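SxtG (Microseira wollei, PDB 6U1R) is an amidinotransferase of the saxitoxin biosynthetic pathway, and probably moves an amidino group to its acceptor through an amidino-cysteine intermediate. Local coordinates at residues E75-I79 with Q125-G129; A188-F192 with F205-E209. One frame throughout, in Å; residues are numbered along the deposited sequence.

Interaction 1: E75-I79 with Q125-G129; sequences ETGGI and QVRSG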
ATOM      1  N   GLU A  75      14.805 -13.468  18.592  1.00 19.44           N
ATOM      2  CA  GLU A  75      13.342 -13.565  18.485  0.68 20.04           C
ATOM      3  C   GLU A  75      12.750 -12.515  17.555  1.00 19.81           C
ATOM      4  O   GLU A  75      11.933 -12.804  16.674  1.00 21.11           O
ATOM      5  CB  GLU A  75      12.714 -13.391  19.874  0.68 20.31           C
ATOM      6  CG  GLU A  75      12.947 -14.520  20.881  0.68 22.34           C
ATOM      7  CD  GLU A  75      14.259 -14.427  21.678  0.68 20.49           C
ATOM      8  OE1 GLU A  75      15.112 -13.534  21.420  0.68 18.63           O
ATOM      9  OE2 GLU A  75      14.426 -15.270  22.590  0.68 19.38           O
ATOM     10  N   THR A  76      13.084 -11.246  17.809  1.00 18.52           N
ATOM     11  CA  THR A  76      12.468 -10.150  17.066  1.00 18.62           C
ATOM     12  C   THR A  76      13.517  -9.200  16.506  1.00 17.08           C
ATOM     13  O   THR A  76      13.238  -8.018  16.295  1.00 16.61           O
ATOM     14  CB  THR A  76      11.462  -9.370  17.918  1.00 20.48           C
ATOM     15  OG1 THR A  76      12.133  -8.757  19.035  1.00 18.97           O
ATOM     16  CG2 THR A  76      10.335 -10.295  18.427  1.00 20.70           C
ATOM     17  N   GLY A  77      14.714  -9.712  16.231  1.00 16.70           N
ATOM     18  CA  GLY A  77      15.762  -8.903  15.646  1.00 16.84           C
ATOM     19  C   GLY A  77      16.598  -8.167  16.677  1.00 16.16           C
ATOM     20  O   GLY A  77      16.702  -8.600  17.832  1.00 17.54           O
ATOM     21  N   GLY A  78      17.196  -7.051  16.273  1.00 16.06           N
ATOM     22  CA  GLY A  78      18.015  -6.252  17.162  1.00 16.22           C
ATOM     23  C   GLY A  78      19.481  -6.620  17.196  1.00 16.54           C
ATOM     24  O   GLY A  78      20.239  -6.005  17.964  1.00 18.77           O
ATOM     25  N   ILE A  79      19.913  -7.570  16.376  1.00 16.80           N
ATOM     26  CA  ILE A  79      21.294  -8.038  16.341  1.00 16.79           C
ATOM     27  C   ILE A  79      21.876  -7.684  14.974  1.00 18.52           C
ATOM     28  O   ILE A  79      21.353  -8.134  13.949  1.00 17.18           O
ATOM     29  CB  ILE A  79      21.399  -9.553  16.581  1.00 18.49           C
ATOM     30  CG1 ILE A  79      20.658  -9.971  17.861  1.00 18.51           C
ATOM     31  CG2 ILE A  79      22.880  -9.982  16.624  1.00 19.42           C
ATOM     32  CD1 ILE A  79      21.271  -9.409  19.134  1.00 19.98           C
ATOM     33  N   GLN A 125       5.545  -5.011  18.274  1.00 16.60           N
ATOM     34  CA  GLN A 125       6.771  -4.246  18.117  1.00 16.95           C
ATOM     35  C   GLN A 125       7.918  -5.197  17.794  1.00 16.04           C
ATOM     36  O   GLN A 125       7.882  -6.382  18.138  1.00 16.65           O
ATOM     37  CB  GLN A 125       7.098  -3.421  19.376  1.00 20.75           C
ATOM     38  CG  GLN A 125       7.422  -4.241  20.584  1.00 20.44           C
ATOM     39  CD  GLN A 125       7.638  -3.372  21.821  1.00 29.00           C
ATOM     40  OE1 GLN A 125       8.758  -3.215  22.302  1.00 35.86           O
ATOM     41  NE2 GLN A 125       6.565  -2.792  22.319  1.00 28.60           N
ATOM     42  N   VAL A 126       8.935  -4.665  17.116  1.00 14.96           N
ATOM     43  CA  VAL A 126      10.142  -5.426  16.819  1.00 15.32           C
ATOM     44  C   VAL A 126      11.354  -4.564  17.158  1.00 15.02           C
ATOM     45  O   VAL A 126      11.263  -3.350  17.298  1.00 15.43           O
ATOM     46  CB  VAL A 126      10.202  -5.890  15.338  1.00 16.99           C
ATOM     47  CG1 VAL A 126       9.046  -6.833  15.023  1.00 16.48           C
ATOM     48  CG2 VAL A 126      10.201  -4.693  14.403  1.00 14.97           C
ATOM     49  N   ARG A 127      12.500  -5.218  17.295  1.00 15.24           N
ATOM     50  CA  ARG A 127      13.707  -4.546  17.750  1.00 15.72           C
ATOM     51  C   ARG A 127      14.508  -3.894  16.639  1.00 16.40           C
ATOM     52  O   ARG A 127      15.332  -3.013  16.926  1.00 16.70           O
ATOM     53  CB  ARG A 127      14.589  -5.550  18.502  1.00 17.04           C
ATOM     54  CG  ARG A 127      14.040  -5.911  19.857  1.00 16.25           C
ATOM     55  CD  ARG A 127      14.770  -7.082  20.499  1.00 17.73           C
ATOM     56  NE  ARG A 127      14.161  -7.391  21.785  1.00 19.71           N
ATOM     57  CZ  ARG A 127      14.553  -6.873  22.940  1.00 18.64           C
ATOM     58  NH1 ARG A 127      15.581  -6.031  22.982  1.00 18.27           N
ATOM     59  NH2 ARG A 127      13.908  -7.205  24.052  1.00 18.72           N
ATOM     60  N   SER A 128      14.295  -4.288  15.383  1.00 16.12           N
ATOM     61  CA  SER A 128      15.013  -3.706  14.258  1.00 15.60           C
ATOM     62  C   SER A 128      14.307  -4.111  12.969  1.00 14.57           C
ATOM     63  O   SER A 128      13.414  -4.965  12.959  1.00 15.38           O
ATOM     64  CB  SER A 128      16.476  -4.167  14.207  1.00 15.02           C
ATOM     65  OG  SER A 128      16.561  -5.548  13.871  1.00 16.17           O
ATOM     66  N   GLY A 129      14.734  -3.498  11.884  1.00 13.82           N
ATOM     67  CA  GLY A 129      14.449  -4.015  10.564  1.00 14.75           C
ATOM     68  C   GLY A 129      15.411  -5.115  10.170  1.00 15.94           C
ATOM     69  O   GLY A 129      16.052  -5.758  11.011  1.00 15.03           O
TER
HETATM   70  O   HOH W   1      10.432  -6.822  20.100  1.00 21.64           O
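R127 N donates to T76 O at 3.1 Å, and G78 N donates to S128 OG at 2.9 Å. These two bonds join a glycine-containing loop to the end of a two-stranded antiparallel hairpin. The loop, 75-79, lies between helices 63-72 and 83-102. The hairpin pairs strand 119-120 with strand 125-126. Both bonds are fairly straight, with N-H...O angles of 159° and 157°. S128 OG accepts from G78 N and donates to G129 O at 2.9 Å, on a lone pair in that carbonyl's plane. Its chi1 of 69° sets OG between the backbone N and the carbonyl carbon, facing the loop. G77 and G78 both have positive phi angles. With no side chain on G78, its N lies 3.7 Å from R127 CB. The R127 chain runs extended across the T76 side chain, and its CD lies 3.5 Å from T76 OG1. That oxygen also sits at the guanidinium edge, near its plane, but is not bonded to it.

Farther out, N155 ND2 bonds both T76 O and S128 O, so T76 O takes two donors. M49 touches the S128 side chain. Backbone bonds tie V126 to F119 and I79 to L50. A water binds T76 OG1 at 2.8 Å and donates to Q125 O at 3.2 Å.

Interaction 2: A188-F192 with F205-E209; sequences AQYDF and FVVTE
T208 and Q189 meet through the backbone: T208 N donates to Q189 O at 3.0 Å. Two residue pairs along, D191 N donates to V206 O at 2.8 Å, and the donor lies almost in line with the C=O bond. These bonds flank a single beta bridge between Y190 and V207. It joins two parts of the long connection between strands 176-179 and 219-222. Each acceptor also takes a CA-H...O contact: V207 CA to Q189 O, and Y190 CA to V206 O.

The side-chain bond is from T208 OG1 to A188 O, at 2.7 Å. It lies in the carbonyl plane, on a lone pair. T208 OG1 accepts from F210 N as well. The same side chain turns CG2 over the backbone of Y190, 3.6 Å from its C. Q189 bends at chi2 (60°) and lies beside V207, with NE2 4.0 Å from V207 CB. Its OE1 is taken by E211 N.

Apolar contact is slight. V207 CG1 lies 4.3 Å from Y190 CD1. The ring has Q189 CB over the centre of one face, and Y190 OH bonds A152 O.

A water lies between D191 OD2 and F205 O, 3.0 and 2.8 Å away, within bonding distance of both, while N193 N holds D191 OD1. Backbone polar groups therefore carry most of this contact, and T208 adds a side-chain bond that holds the 3-10 turn at A188 against 205-209.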
ATOM      1  N   ALA A 188      -2.947 -13.557  14.290  1.00 15.64           N
ATOM      2  CA  ALA A 188      -3.829 -14.409  13.491  1.00 17.18           C
ATOM      3  C   ALA A 188      -3.279 -14.726  12.095  1.00 16.69           C
ATOM      4  O   ALA A 188      -3.776 -15.653  11.447  1.00 14.82           O
ATOM      5  CB  ALA A 188      -5.207 -13.762  13.351  1.00 18.37           C
ATOM      6  N   GLN A 189      -2.293 -13.966  11.612  1.00 15.94           N
ATOM      7  CA  GLN A 189      -1.673 -14.208  10.310  1.00 14.97           C
ATOM      8  C   GLN A 189      -0.710 -15.393  10.329  1.00 15.93           C
ATOM      9  O   GLN A 189      -0.251 -15.820   9.267  1.00 14.85           O
ATOM     10  CB  GLN A 189      -0.960 -12.921   9.851  1.00 15.29           C
ATOM     11  CG  GLN A 189      -0.322 -12.984   8.441  1.00 14.34           C
ATOM     12  CD  GLN A 189      -1.320 -13.260   7.328  1.00 14.77           C
ATOM     13  OE1 GLN A 189      -2.527 -13.154   7.517  1.00 15.41           O
ATOM     14  NE2 GLN A 189      -0.804 -13.625   6.142  1.00 15.24           N
ATOM     15  N   TYR A 190      -0.424 -15.974  11.504  1.00 15.45           N
ATOM     16  CA  TYR A 190       0.576 -17.022  11.624  1.00 16.54           C
ATOM     17  C   TYR A 190      -0.002 -18.208  12.392  1.00 17.92           C
ATOM     18  O   TYR A 190      -0.746 -18.028  13.360  1.00 18.39           O
ATOM     19  CB  TYR A 190       1.839 -16.497  12.337  1.00 17.07           C
ATOM     20  CG  TYR A 190       2.293 -15.141  11.849  1.00 13.84           C
ATOM     21  CD1 TYR A 190       2.945 -15.004  10.636  1.00 16.23           C
ATOM     22  CD2 TYR A 190       2.056 -13.999  12.603  1.00 15.43           C
ATOM     23  CE1 TYR A 190       3.359 -13.740  10.174  1.00 14.38           C
ATOM     24  CE2 TYR A 190       2.459 -12.746  12.166  1.00 15.60           C
ATOM     25  CZ  TYR A 190       3.113 -12.623  10.946  1.00 15.91           C
ATOM     26  OH  TYR A 190       3.493 -11.363  10.532  1.00 13.63           O
ATOM     27  N   ASP A 191       0.360 -19.411  11.956  1.00 18.54           N
ATOM     28  CA  ASP A 191      -0.080 -20.664  12.577  1.00 21.06           C
ATOM     29  C   ASP A 191       0.921 -21.020  13.667  1.00 22.01           C
ATOM     30  O   ASP A 191       1.991 -21.562  13.393  1.00 22.35           O
ATOM     31  CB  ASP A 191      -0.185 -21.764  11.528  1.00 20.56           C
ATOM     32  CG  ASP A 191      -0.612 -23.103  12.109  1.00 24.45           C
ATOM     33  OD1 ASP A 191      -0.799 -23.201  13.335  1.00 24.13           O
ATOM     34  OD2 ASP A 191      -0.727 -24.061  11.317  1.00 24.50           O
ATOM     35  N   PHE A 192       0.583 -20.718  14.915  1.00 25.63           N
ATOM     36  CA  PHE A 192       1.538 -21.003  15.980  1.00 27.11           C
ATOM     37  C   PHE A 192       1.562 -22.471  16.381  1.00 27.37           C
ATOM     38  O   PHE A 192       2.379 -22.849  17.223  1.00 29.91           O
ATOM     39  CB  PHE A 192       1.252 -20.106  17.187  1.00 29.51           C
ATOM     40  CG  PHE A 192       1.655 -18.674  16.966  1.00 28.87           C
ATOM     41  CD1 PHE A 192       2.971 -18.277  17.157  1.00 32.81           C
ATOM     42  CD2 PHE A 192       0.735 -17.735  16.518  1.00 27.71           C
ATOM     43  CE1 PHE A 192       3.358 -16.961  16.939  1.00 37.36           C
ATOM     44  CE2 PHE A 192       1.111 -16.410  16.301  1.00 26.38           C
ATOM     45  CZ  PHE A 192       2.423 -16.023  16.512  1.00 30.18           C
ATOM     46  N   PHE A 205       2.240 -24.211   4.991  1.00 17.08           N
ATOM     47  CA  PHE A 205       3.171 -23.165   5.388  1.00 15.80           C
ATOM     48  C   PHE A 205       2.628 -22.423   6.595  1.00 16.74           C
ATOM     49  O   PHE A 205       1.468 -22.587   6.978  1.00 16.79           O
ATOM     50  CB  PHE A 205       3.435 -22.219   4.218  1.00 15.63           C
ATOM     51  CG  PHE A 205       3.904 -22.930   3.006  1.00 14.71           C
ATOM     52  CD1 PHE A 205       5.197 -23.410   2.938  1.00 16.16           C
ATOM     53  CD2 PHE A 205       3.045 -23.161   1.953  1.00 16.26           C
ATOM     54  CE1 PHE A 205       5.632 -24.101   1.836  1.00 16.42           C
ATOM     55  CE2 PHE A 205       3.474 -23.863   0.841  1.00 17.81           C
ATOM     56  CZ  PHE A 205       4.769 -24.326   0.782  1.00 18.24           C
ATOM     57  N   VAL A 206       3.484 -21.575   7.180  1.00 16.15           N
ATOM     58  CA  VAL A 206       3.170 -20.963   8.475  1.00 17.22           C
ATOM     59  C   VAL A 206       2.148 -19.829   8.366  1.00 17.59           C
ATOM     60  O   VAL A 206       1.408 -19.579   9.325  1.00 16.16           O
ATOM     61  CB  VAL A 206       4.463 -20.490   9.168  1.00 16.43           C
ATOM     62  CG1 VAL A 206       5.079 -19.328   8.440  1.00 16.88           C
ATOM     63  CG2 VAL A 206       4.205 -20.132  10.627  1.00 18.43           C
ATOM     64  N   VAL A 207       2.074 -19.112   7.237  1.00 14.50           N
ATOM     65  CA  VAL A 207       1.076 -18.048   7.139  1.00 15.68           C
ATOM     66  C   VAL A 207      -0.308 -18.651   6.947  1.00 13.62           C
ATOM     67  O   VAL A 207      -0.475 -19.733   6.350  1.00 14.56           O
ATOM     68  CB  VAL A 207       1.370 -17.029   6.021  1.00 14.64           C
ATOM     69  CG1 VAL A 207       2.468 -16.047   6.449  1.00 16.82           C
ATOM     70  CG2 VAL A 207       1.685 -17.709   4.721  1.00 13.99           C
ATOM     71  N   THR A 208      -1.302 -17.946   7.475  1.00 14.78           N
ATOM     72  CA  THR A 208      -2.709 -18.313   7.421  1.00 15.56           C
ATOM     73  C   THR A 208      -3.378 -17.535   6.296  1.00 15.11           C
ATOM     74  O   THR A 208      -2.706 -16.909   5.459  1.00 16.05           O
ATOM     75  CB  THR A 208      -3.400 -18.003   8.750  1.00 15.96           C
ATOM     76  OG1 THR A 208      -3.462 -16.576   8.911  1.00 14.95           O
ATOM     77  CG2 THR A 208      -2.650 -18.614   9.918  1.00 15.16           C
ATOM     78  N   GLU A 209      -4.717 -17.541   6.284  1.00 15.24           N
ATOM     79  CA  GLU A 209      -5.503 -16.743   5.342  1.00 15.85           C
ATOM     80  C   GLU A 209      -6.201 -15.568   6.020  1.00 15.12           C
ATOM     81  O   GLU A 209      -7.270 -15.129   5.588  1.00 16.31           O
ATOM     82  CB  GLU A 209      -6.515 -17.630   4.615  1.00 17.04           C
ATOM     83  CG  GLU A 209      -5.863 -18.700   3.714  1.00 16.70           C
ATOM     84  CD  GLU A 209      -5.022 -18.108   2.585  1.00 15.13           C
ATOM     85  OE1 GLU A 209      -5.380 -17.029   2.070  1.00 16.81           O
ATOM     86  OE2 GLU A 209      -4.012 -18.749   2.201  1.00 17.05           O
TER
HETATM   87  O   HOH W   2      -0.536 -23.975   8.280  1.00 26.49           O

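The two contacts follow one another along the chain: both segments of interaction 1 come earlier than those of interaction 2. Their centres are 20 Å apart, and their nearest atoms about 8 Å apart, so they do not touch. Both lie peripherally, with centres 21 and 20 Å from the centre of the chain. Interaction 1 is away from the predicted catalytic residues. Interaction 2 is closer to them: the V207 side chain is about 8 Å from that of D215 and about 11 Å from that of H264, both predicted active-site residues. Its second segment, 205-209, precedes D215 in the same connection. Neither contact touches the other protein chain of the assembly.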